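Local coordinates for DUF4785 domain-containing protein (Legionella pneumophila subsp. pneumophila, PDB 4KH9), which is of unknown function but binds calcium and combines an N-terminal domain with two domains of the E-set (immunoglobulin-like) clan, at residues V273-S278 against V367-L372; L297-F302 against L329-D334. All blocks are in the same frame, centred on the assembly; numbering follows the deposited sequence.

Contact 1. Residues V273-S278 against V367-L372; sequences VKKLSS and VKLSQL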
ATOM      1  N   VAL A 273      31.053  -6.813 -10.152  1.00 44.75           N
ATOM      2  CA  VAL A 273      31.390  -5.411 -10.388  1.00 43.70           C
ATOM      3  C   VAL A 273      32.916  -5.277 -10.269  1.00 48.32           C
ATOM      4  O   VAL A 273      33.536  -5.864  -9.380  1.00 47.96           O
ATOM      5  CB  VAL A 273      30.595  -4.403  -9.503  1.00 47.05           C
ATOM      6  CG1 VAL A 273      30.708  -4.710  -8.016  1.00 47.43           C
ATOM      7  CG2 VAL A 273      30.974  -2.956  -9.800  1.00 47.00           C
ATOM      8  N   LYS A 274      33.516  -4.573 -11.225  1.00 45.81           N
ATOM      9  CA  LYS A 274      34.959  -4.342 -11.260  1.00 47.40           C
ATOM     10  C   LYS A 274      35.213  -2.905 -11.708  1.00 52.90           C
ATOM     11  O   LYS A 274      34.394  -2.314 -12.417  1.00 50.99           O
ATOM     12  CB  LYS A 274      35.644  -5.368 -12.200  1.00 49.61           C
ATOM     13  CG  LYS A 274      37.171  -5.350 -12.200  1.00 80.55           C
ATOM     14  CD  LYS A 274      37.761  -6.085 -13.412  1.00 94.33           C
ATOM     15  CE  LYS A 274      39.276  -6.064 -13.444  1.00102.17           C
ATOM     16  NZ  LYS A 274      39.883  -6.922 -12.388  1.00109.56           N
ATOM     17  N   LYS A 275      36.332  -2.342 -11.262  1.00 52.67           N
ATOM     18  CA  LYS A 275      36.794  -1.013 -11.659  1.00 53.54           C
ATOM     19  C   LYS A 275      37.584  -1.216 -12.944  1.00 59.10           C
ATOM     20  O   LYS A 275      38.481  -2.062 -12.989  1.00 58.58           O
ATOM     21  CB  LYS A 275      37.607  -0.358 -10.527  1.00 56.34           C
ATOM     22  CG  LYS A 275      38.113   1.045 -10.814  1.00 63.85           C
ATOM     23  CD  LYS A 275      38.964   1.539  -9.640  1.00 71.63           C
ATOM     24  CE  LYS A 275      40.079   2.446 -10.099  1.00 77.46           C
ATOM     25  NZ  LYS A 275      40.961   2.869  -8.981  1.00 80.30           N
ATOM     26  N   LEU A 276      37.156  -0.536 -14.017  1.00 57.55           N
ATOM     27  CA  LEU A 276      37.745  -0.642 -15.357  1.00 58.50           C
ATOM     28  C   LEU A 276      38.892   0.352 -15.517  1.00 63.82           C
ATOM     29  O   LEU A 276      39.940  -0.017 -16.056  1.00 64.20           O
ATOM     30  CB  LEU A 276      36.640  -0.391 -16.423  1.00 57.67           C
ATOM     31  CG  LEU A 276      36.911  -0.798 -17.881  1.00 62.32           C
ATOM     32  CD1 LEU A 276      36.927  -2.311 -18.055  1.00 62.25           C
ATOM     33  CD2 LEU A 276      35.847  -0.230 -18.802  1.00 62.07           C
ATOM     34  N   SER A 277      38.690   1.608 -15.049  1.00 60.70           N
ATOM     35  CA  SER A 277      39.663   2.699 -15.142  1.00 61.90           C
ATOM     36  C   SER A 277      39.584   3.609 -13.927  1.00 65.56           C
ATOM     37  O   SER A 277      38.571   3.629 -13.233  1.00 64.59           O
ATOM     38  CB  SER A 277      39.425   3.509 -16.418  1.00 65.30           C
ATOM     39  OG  SER A 277      40.378   4.545 -16.584  1.00 74.58           O
ATOM     40  N   SER A 278      40.652   4.374 -13.689  1.00 63.88           N
ATOM     41  CA  SER A 278      40.759   5.322 -12.585  1.00 64.41           C
ATOM     42  C   SER A 278      40.670   6.754 -13.101  1.00 68.08           C
ATOM     43  O   SER A 278      40.365   7.671 -12.329  1.00 67.07           O
ATOM     44  CB  SER A 278      42.073   5.102 -11.843  1.00 70.60           C
ATOM     45  OG  SER A 278      41.906   5.321 -10.451  1.00 85.97           O
ATOM     46  N   VAL A 367      31.003  -0.762  -0.886  1.00 61.11           N
ATOM     47  CA  VAL A 367      32.000  -1.564  -1.607  1.00 60.85           C
ATOM     48  C   VAL A 367      33.193  -0.662  -1.830  1.00 63.25           C
ATOM     49  O   VAL A 367      33.109   0.278  -2.615  1.00 60.77           O
ATOM     50  CB  VAL A 367      31.534  -2.254  -2.932  1.00 64.57           C
ATOM     51  CG1 VAL A 367      32.630  -3.162  -3.488  1.00 64.97           C
ATOM     52  CG2 VAL A 367      30.259  -3.060  -2.740  1.00 63.69           C
ATOM     53  N   LYS A 368      34.292  -0.929  -1.108  1.00 61.34           N
ATOM     54  CA  LYS A 368      35.545  -0.185  -1.219  1.00 61.52           C
ATOM     55  C   LYS A 368      36.112  -0.430  -2.604  1.00 64.57           C
ATOM     56  O   LYS A 368      35.978  -1.543  -3.108  1.00 63.62           O
ATOM     57  CB  LYS A 368      36.523  -0.621  -0.111  1.00 65.60           C
ATOM     58  CG  LYS A 368      36.067  -0.272   1.315  1.00 81.23           C
ATOM     59  CD  LYS A 368      36.827  -1.042   2.406  1.00 88.54           C
ATOM     60  CE  LYS A 368      38.256  -0.596   2.623  1.00 94.98           C
ATOM     61  NZ  LYS A 368      38.890  -1.335   3.745  1.00105.08           N
ATOM     62  N   LEU A 369      36.724   0.592  -3.240  1.00 62.77           N
ATOM     63  CA  LEU A 369      37.289   0.424  -4.588  1.00 63.79           C
ATOM     64  C   LEU A 369      38.427  -0.607  -4.589  1.00 69.12           C
ATOM     65  O   LEU A 369      38.667  -1.237  -5.621  1.00 69.10           O
ATOM     66  CB  LEU A 369      37.785   1.740  -5.216  1.00 64.50           C
ATOM     67  CG  LEU A 369      36.844   2.951  -5.306  1.00 69.11           C
ATOM     68  CD1 LEU A 369      37.398   3.966  -6.292  1.00 69.64           C
ATOM     69  CD2 LEU A 369      35.423   2.570  -5.717  1.00 70.96           C
ATOM     70  N   SER A 370      39.083  -0.804  -3.419  1.00 66.26           N
ATOM     71  CA  SER A 370      40.176  -1.754  -3.172  1.00 67.10           C
ATOM     72  C   SER A 370      39.688  -3.217  -3.280  1.00 70.71           C
ATOM     73  O   SER A 370      40.506  -4.140  -3.306  1.00 70.42           O
ATOM     74  CB  SER A 370      40.786  -1.506  -1.795  1.00 71.15           C
ATOM     75  OG  SER A 370      39.825  -1.679  -0.765  1.00 77.86           O
ATOM     76  N   GLN A 371      38.356  -3.415  -3.322  1.00 66.22           N
ATOM     77  CA  GLN A 371      37.700  -4.713  -3.496  1.00 65.31           C
ATOM     78  C   GLN A 371      37.364  -4.952  -4.993  1.00 67.27           C
ATOM     79  O   GLN A 371      37.115  -6.091  -5.396  1.00 66.69           O
ATOM     80  CB  GLN A 371      36.415  -4.787  -2.641  1.00 65.86           C
ATOM     81  CG  GLN A 371      36.634  -4.685  -1.135  1.00 75.54           C
ATOM     82  CD  GLN A 371      35.344  -4.834  -0.368  1.00 84.42           C
ATOM     83  OE1 GLN A 371      34.774  -3.861   0.132  1.00 72.99           O
ATOM     84  NE2 GLN A 371      34.862  -6.059  -0.242  1.00 77.72           N
ATOM     85  N   LEU A 372      37.372  -3.861  -5.801  1.00 62.67           N
ATOM     86  CA  LEU A 372      37.023  -3.818  -7.232  1.00 64.86           C
ATOM     87  C   LEU A 372      38.264  -3.747  -8.133  1.00 98.40           C
ATOM     88  O   LEU A 372      38.145  -3.815  -9.361  1.00 59.82           O
ATOM     89  CB  LEU A 372      36.122  -2.587  -7.484  1.00 63.91           C
ATOM     90  CG  LEU A 372      34.896  -2.463  -6.563  1.00 67.67           C
ATOM     91  CD1 LEU A 372      34.410  -1.039  -6.453  1.00 67.20           C
ATOM     92  CD2 LEU A 372      33.801  -3.403  -6.979  1.00 69.19           C
TER

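Contact 2. Residues L297-F302 against L329-D334; sequences LQSVLF and LQFTFD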
ATOM      1  N   LEU A 297      21.000   1.170 -14.460  1.00 33.00           N
ATOM      2  CA  LEU A 297      21.945   0.847 -13.411  1.00 34.89           C
ATOM      3  C   LEU A 297      22.350   2.135 -12.741  1.00 39.73           C
ATOM      4  O   LEU A 297      22.932   2.996 -13.396  1.00 40.54           O
ATOM      5  CB  LEU A 297      23.145   0.112 -13.991  1.00 36.57           C
ATOM      6  CG  LEU A 297      24.307  -0.151 -13.038  1.00 43.51           C
ATOM      7  CD1 LEU A 297      23.878  -1.038 -11.853  1.00 44.57           C
ATOM      8  CD2 LEU A 297      25.457  -0.748 -13.781  1.00 46.28           C
ATOM      9  N   GLN A 298      22.046   2.275 -11.443  1.00 35.98           N
ATOM     10  CA  GLN A 298      22.363   3.478 -10.679  1.00 34.79           C
ATOM     11  C   GLN A 298      23.353   3.164  -9.579  1.00 40.00           C
ATOM     12  O   GLN A 298      23.199   2.151  -8.906  1.00 39.44           O
ATOM     13  CB  GLN A 298      21.087   4.058 -10.076  1.00 34.71           C
ATOM     14  CG  GLN A 298      21.175   5.542  -9.808  1.00 47.17           C
ATOM     15  CD  GLN A 298      19.945   6.038  -9.098  1.00 57.02           C
ATOM     16  OE1 GLN A 298      19.973   6.312  -7.891  1.00 46.73           O
ATOM     17  NE2 GLN A 298      18.853   6.186  -9.839  1.00 41.05           N
ATOM     18  N   SER A 299      24.356   4.045  -9.393  1.00 38.84           N
ATOM     19  CA  SER A 299      25.406   3.919  -8.377  1.00 38.98           C
ATOM     20  C   SER A 299      25.769   5.277  -7.800  1.00 42.34           C
ATOM     21  O   SER A 299      25.575   6.294  -8.461  1.00 41.72           O
ATOM     22  CB  SER A 299      26.646   3.269  -8.966  1.00 42.93           C
ATOM     23  OG  SER A 299      27.545   2.868  -7.939  1.00 50.92           O
ATOM     24  N   VAL A 300      26.287   5.295  -6.575  1.00 40.56           N
ATOM     25  CA  VAL A 300      26.694   6.538  -5.902  1.00 40.80           C
ATOM     26  C   VAL A 300      28.146   6.405  -5.414  1.00 44.20           C
ATOM     27  O   VAL A 300      28.504   5.397  -4.806  1.00 42.81           O
ATOM     28  CB  VAL A 300      25.725   6.929  -4.749  1.00 43.96           C
ATOM     29  CG1 VAL A 300      25.692   5.884  -3.655  1.00 42.87           C
ATOM     30  CG2 VAL A 300      26.065   8.300  -4.167  1.00 44.47           C
ATOM     31  N   LEU A 301      28.966   7.412  -5.707  1.00 42.54           N
ATOM     32  CA  LEU A 301      30.352   7.468  -5.268  1.00 43.89           C
ATOM     33  C   LEU A 301      30.416   8.233  -3.953  1.00 50.12           C
ATOM     34  O   LEU A 301      29.947   9.367  -3.873  1.00 47.39           O
ATOM     35  CB  LEU A 301      31.261   8.112  -6.334  1.00 44.28           C
ATOM     36  CG  LEU A 301      32.768   8.156  -6.043  1.00 49.33           C
ATOM     37  CD1 LEU A 301      33.401   6.793  -6.221  1.00 50.11           C
ATOM     38  CD2 LEU A 301      33.453   9.123  -6.948  1.00 50.31           C
ATOM     39  N   PHE A 302      30.967   7.586  -2.922  1.00 50.18           N
ATOM     40  CA  PHE A 302      31.144   8.144  -1.585  1.00 51.76           C
ATOM     41  C   PHE A 302      32.614   8.418  -1.317  1.00 58.80           C
ATOM     42  O   PHE A 302      33.472   7.799  -1.943  1.00 58.31           O
ATOM     43  CB  PHE A 302      30.595   7.164  -0.537  1.00 53.45           C
ATOM     44  CG  PHE A 302      29.146   7.326  -0.166  1.00 54.14           C
ATOM     45  CD1 PHE A 302      28.143   6.780  -0.957  1.00 55.73           C
ATOM     46  CD2 PHE A 302      28.782   7.973   1.014  1.00 57.23           C
ATOM     47  CE1 PHE A 302      26.796   6.925  -0.604  1.00 55.81           C
ATOM     48  CE2 PHE A 302      27.437   8.109   1.368  1.00 59.06           C
ATOM     49  CZ  PHE A 302      26.453   7.583   0.559  1.00 55.69           C
ATOM     50  N   LEU A 329      27.441  -3.723 -18.221  1.00 43.86           N
ATOM     51  CA  LEU A 329      27.037  -2.319 -18.169  1.00 42.92           C
ATOM     52  C   LEU A 329      28.164  -1.504 -17.583  1.00 43.77           C
ATOM     53  O   LEU A 329      28.830  -1.952 -16.658  1.00 42.44           O
ATOM     54  CB  LEU A 329      25.745  -2.120 -17.370  1.00 42.39           C
ATOM     55  CG  LEU A 329      24.447  -2.110 -18.164  1.00 47.19           C
ATOM     56  CD1 LEU A 329      24.214  -3.438 -18.919  1.00 47.39           C
ATOM     57  CD2 LEU A 329      23.291  -1.871 -17.240  1.00 50.78           C
ATOM     58  N   GLN A 330      28.385  -0.330 -18.140  1.00 38.83           N
ATOM     59  CA  GLN A 330      29.457   0.552 -17.751  1.00 39.91           C
ATOM     60  C   GLN A 330      28.919   1.853 -17.158  1.00 43.23           C
ATOM     61  O   GLN A 330      27.967   2.405 -17.676  1.00 41.97           O
ATOM     62  CB  GLN A 330      30.289   0.846 -19.013  1.00 42.67           C
ATOM     63  CG  GLN A 330      31.701   1.279 -18.735  1.00 54.96           C
ATOM     64  CD  GLN A 330      32.384   1.721 -19.997  1.00 65.64           C
ATOM     65  OE1 GLN A 330      32.560   2.918 -20.233  1.00 68.15           O
ATOM     66  NE2 GLN A 330      32.722   0.774 -20.871  1.00 41.77           N
ATOM     67  N   PHE A 331      29.523   2.344 -16.076  1.00 40.87           N
ATOM     68  CA  PHE A 331      29.135   3.620 -15.477  1.00 40.92           C
ATOM     69  C   PHE A 331      30.393   4.313 -15.016  1.00 44.13           C
ATOM     70  O   PHE A 331      31.375   3.643 -14.695  1.00 44.29           O
ATOM     71  CB  PHE A 331      28.085   3.483 -14.354  1.00 42.92           C
ATOM     72  CG  PHE A 331      28.485   2.726 -13.118  1.00 45.84           C
ATOM     73  CD1 PHE A 331      28.334   1.343 -13.049  1.00 49.21           C
ATOM     74  CD2 PHE A 331      28.985   3.395 -12.004  1.00 48.84           C
ATOM     75  CE1 PHE A 331      28.688   0.642 -11.893  1.00 50.63           C
ATOM     76  CE2 PHE A 331      29.359   2.691 -10.858  1.00 52.05           C
ATOM     77  CZ  PHE A 331      29.184   1.323 -10.798  1.00 50.27           C
ATOM     78  N   THR A 332      30.377   5.653 -15.039  1.00 40.24           N
ATOM     79  CA  THR A 332      31.530   6.499 -14.759  1.00 41.04           C
ATOM     80  C   THR A 332      31.219   7.612 -13.768  1.00 45.12           C
ATOM     81  O   THR A 332      30.109   8.132 -13.754  1.00 42.72           O
ATOM     82  CB  THR A 332      31.993   7.158 -16.098  1.00 46.72           C
ATOM     83  OG1 THR A 332      32.077   6.189 -17.133  1.00 47.62           O
ATOM     84  CG2 THR A 332      33.327   7.893 -15.986  1.00 43.96           C
ATOM     85  N   PHE A 333      32.236   8.022 -13.008  1.00 45.04           N
ATOM     86  CA  PHE A 333      32.186   9.167 -12.100  1.00 45.93           C
ATOM     87  C   PHE A 333      33.239  10.190 -12.522  1.00 56.55           C
ATOM     88  O   PHE A 333      34.234   9.824 -13.162  1.00 56.88           O
ATOM     89  CB  PHE A 333      32.379   8.757 -10.630  1.00 45.82           C
ATOM     90  CG  PHE A 333      31.358   7.772 -10.122  1.00 44.43           C
ATOM     91  CD1 PHE A 333      30.066   8.180  -9.807  1.00 44.37           C
ATOM     92  CD2 PHE A 333      31.692   6.437  -9.929  1.00 44.02           C
ATOM     93  CE1 PHE A 333      29.136   7.270  -9.300  1.00 42.43           C
ATOM     94  CE2 PHE A 333      30.756   5.536  -9.430  1.00 44.05           C
ATOM     95  CZ  PHE A 333      29.476   5.952  -9.147  1.00 40.05           C
ATOM     96  N   ASP A 334      33.033  11.460 -12.147  1.00 56.92           N
ATOM     97  CA  ASP A 334      33.959  12.529 -12.500  1.00 58.50           C
ATOM     98  C   ASP A 334      35.226  12.533 -11.630  1.00 65.61           C
ATOM     99  O   ASP A 334      36.319  12.482 -12.205  1.00 67.26           O
ATOM    100  CB  ASP A 334      33.260  13.892 -12.426  1.00 60.20           C
ATOM    101  CG  ASP A 334      32.316  14.112 -13.589  1.00 65.38           C
ATOM    102  OD1 ASP A 334      32.669  13.721 -14.720  1.00 65.44           O
ATOM    103  OD2 ASP A 334      31.255  14.726 -13.381  1.00 68.52           O
TER

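Contact 1. Residues V273-S278 against V367-L372
Lys275 and Leu372 meet through their backbones: the amide N of Lys275 gives its hydrogen to the O of Leu372 at 3.0 Å, nearly straight with an N-H...O angle of 175°. The donor lies tilted by 35° from the carbonyl plane. The same oxygen has the CG of Lys274 3.4 Å away, and the CB atoms of Lys275 and Leu372 stand 4.1 Å apart. Beside this bond the Leu372 side chain makes the apolar contact. Its CG stands anti to its own carbonyl carbon (chi1 -52°), and the CD2 branch reaches Val273, lying 3.5 Å from CG1 and 3.4 Å from the backbone O of that valine; the two side chains cross obliquely. Farther along, the CD of Lys275 passes the CD1 of Leu369 in a looser contact of 4.4 Å.

In the E-set C-terminal domain this is where the last modelled residues leave strand 358-368 of one sheet, make the 3-10 turn 369-371 and come up against strand 268-278 of the other, bringing the end of the modelled chain against the margin of the beta sandwich.

The turn that presents Leu372 is held by backbone bonds from Gln371 N to Lys368 O and from Leu372 N to Leu369 O, while Gln371 OE1 folds back to accept from Lys368 N at 3.2 Å. On the strand side, the NZ of Lys275 donates to Ser278 OG at 3.0 Å and makes a salt bridge with Asp341, so its charge is answered while its aliphatic part runs past Leu369. Just past Lys275 the strand bulges, with Leu276 and Ser277 set opposite the single residue Thr282 (a classic beta bulge). Phe2 of the N-terminal strand 2-3 also touches Leu372, and Leu346, on strand 345-353 next to 358-368, packs against Leu372.

Contact 2. Residues L297-F302 against L329-D334
Leu301 and Phe333 make the CH-pi contact of this interface. The CB of Leu301 sits over the ring of Phe333, 3.6 Å from its centroid and 9° off the ring normal, while Leu301 CD2 comes within 3.9 Å of Phe333 CB. The rim of that ring takes the backbone O of Ser299, which lies near the ring plane 3.8 Å from CE1.

Apolar pairs continue the contact toward the other end. Phe331 CG, between the backbone N and the carbonyl carbon (chi1 64°), carries a ring that meets Leu297 on CD1 and Ser299 on CE2. Leu297 CD2 touches Phe331 CD1 at 3.6 Å, the two side chains crossing at about a right angle, and Leu297 CB meets Leu329 CD2 at 3.8 Å, the two leucines running alongside in opposite senses.

One polar side chain enters this layer: Ser299 lays its CB and OG against Phe331, with CB 3.4 Å from CE2. Its buried hydroxyl is satisfied by a hydrogen bond with the backbone O of Tyr348.

No hydrogen bond joins the two strands. Their axes approach to 8.5 Å and run 31° from parallel, as expected for strands facing each other across a beta sandwich. Strand 293-302 lies inside its sheet, between strands 312-322 and 345-353, whereas strand 325-333 is outermost in the facing sheet beside strand 281-289, from which Phe283 brings its ring to Phe331 and Val285 packs on both Leu297 and Phe331.

How the contacts relate
Both contacts join the same two facing sheets of the C-terminal domain, with centres 11 Å apart. Contact 2 is buried in the interior and has no hydrogen bond across it, whereas contact 1 lies at a margin, where a backbone bond joins the last modelled residue to the other sheet. Both segments of contact 2 fall between the two segments of contact 1 in the sequence. They touch directly where Leu276 CD2 packs 3.9 Å from Gln330 NE2, and Phe283 links them further by touching Lys275, Leu369 and Phe331. Contact 1 is remote from the known calcium sites; in contact 2, the Phe331 side chain is about 10 Å from that of Asp27, a calcium-binding residue with no ion bound to it in this model.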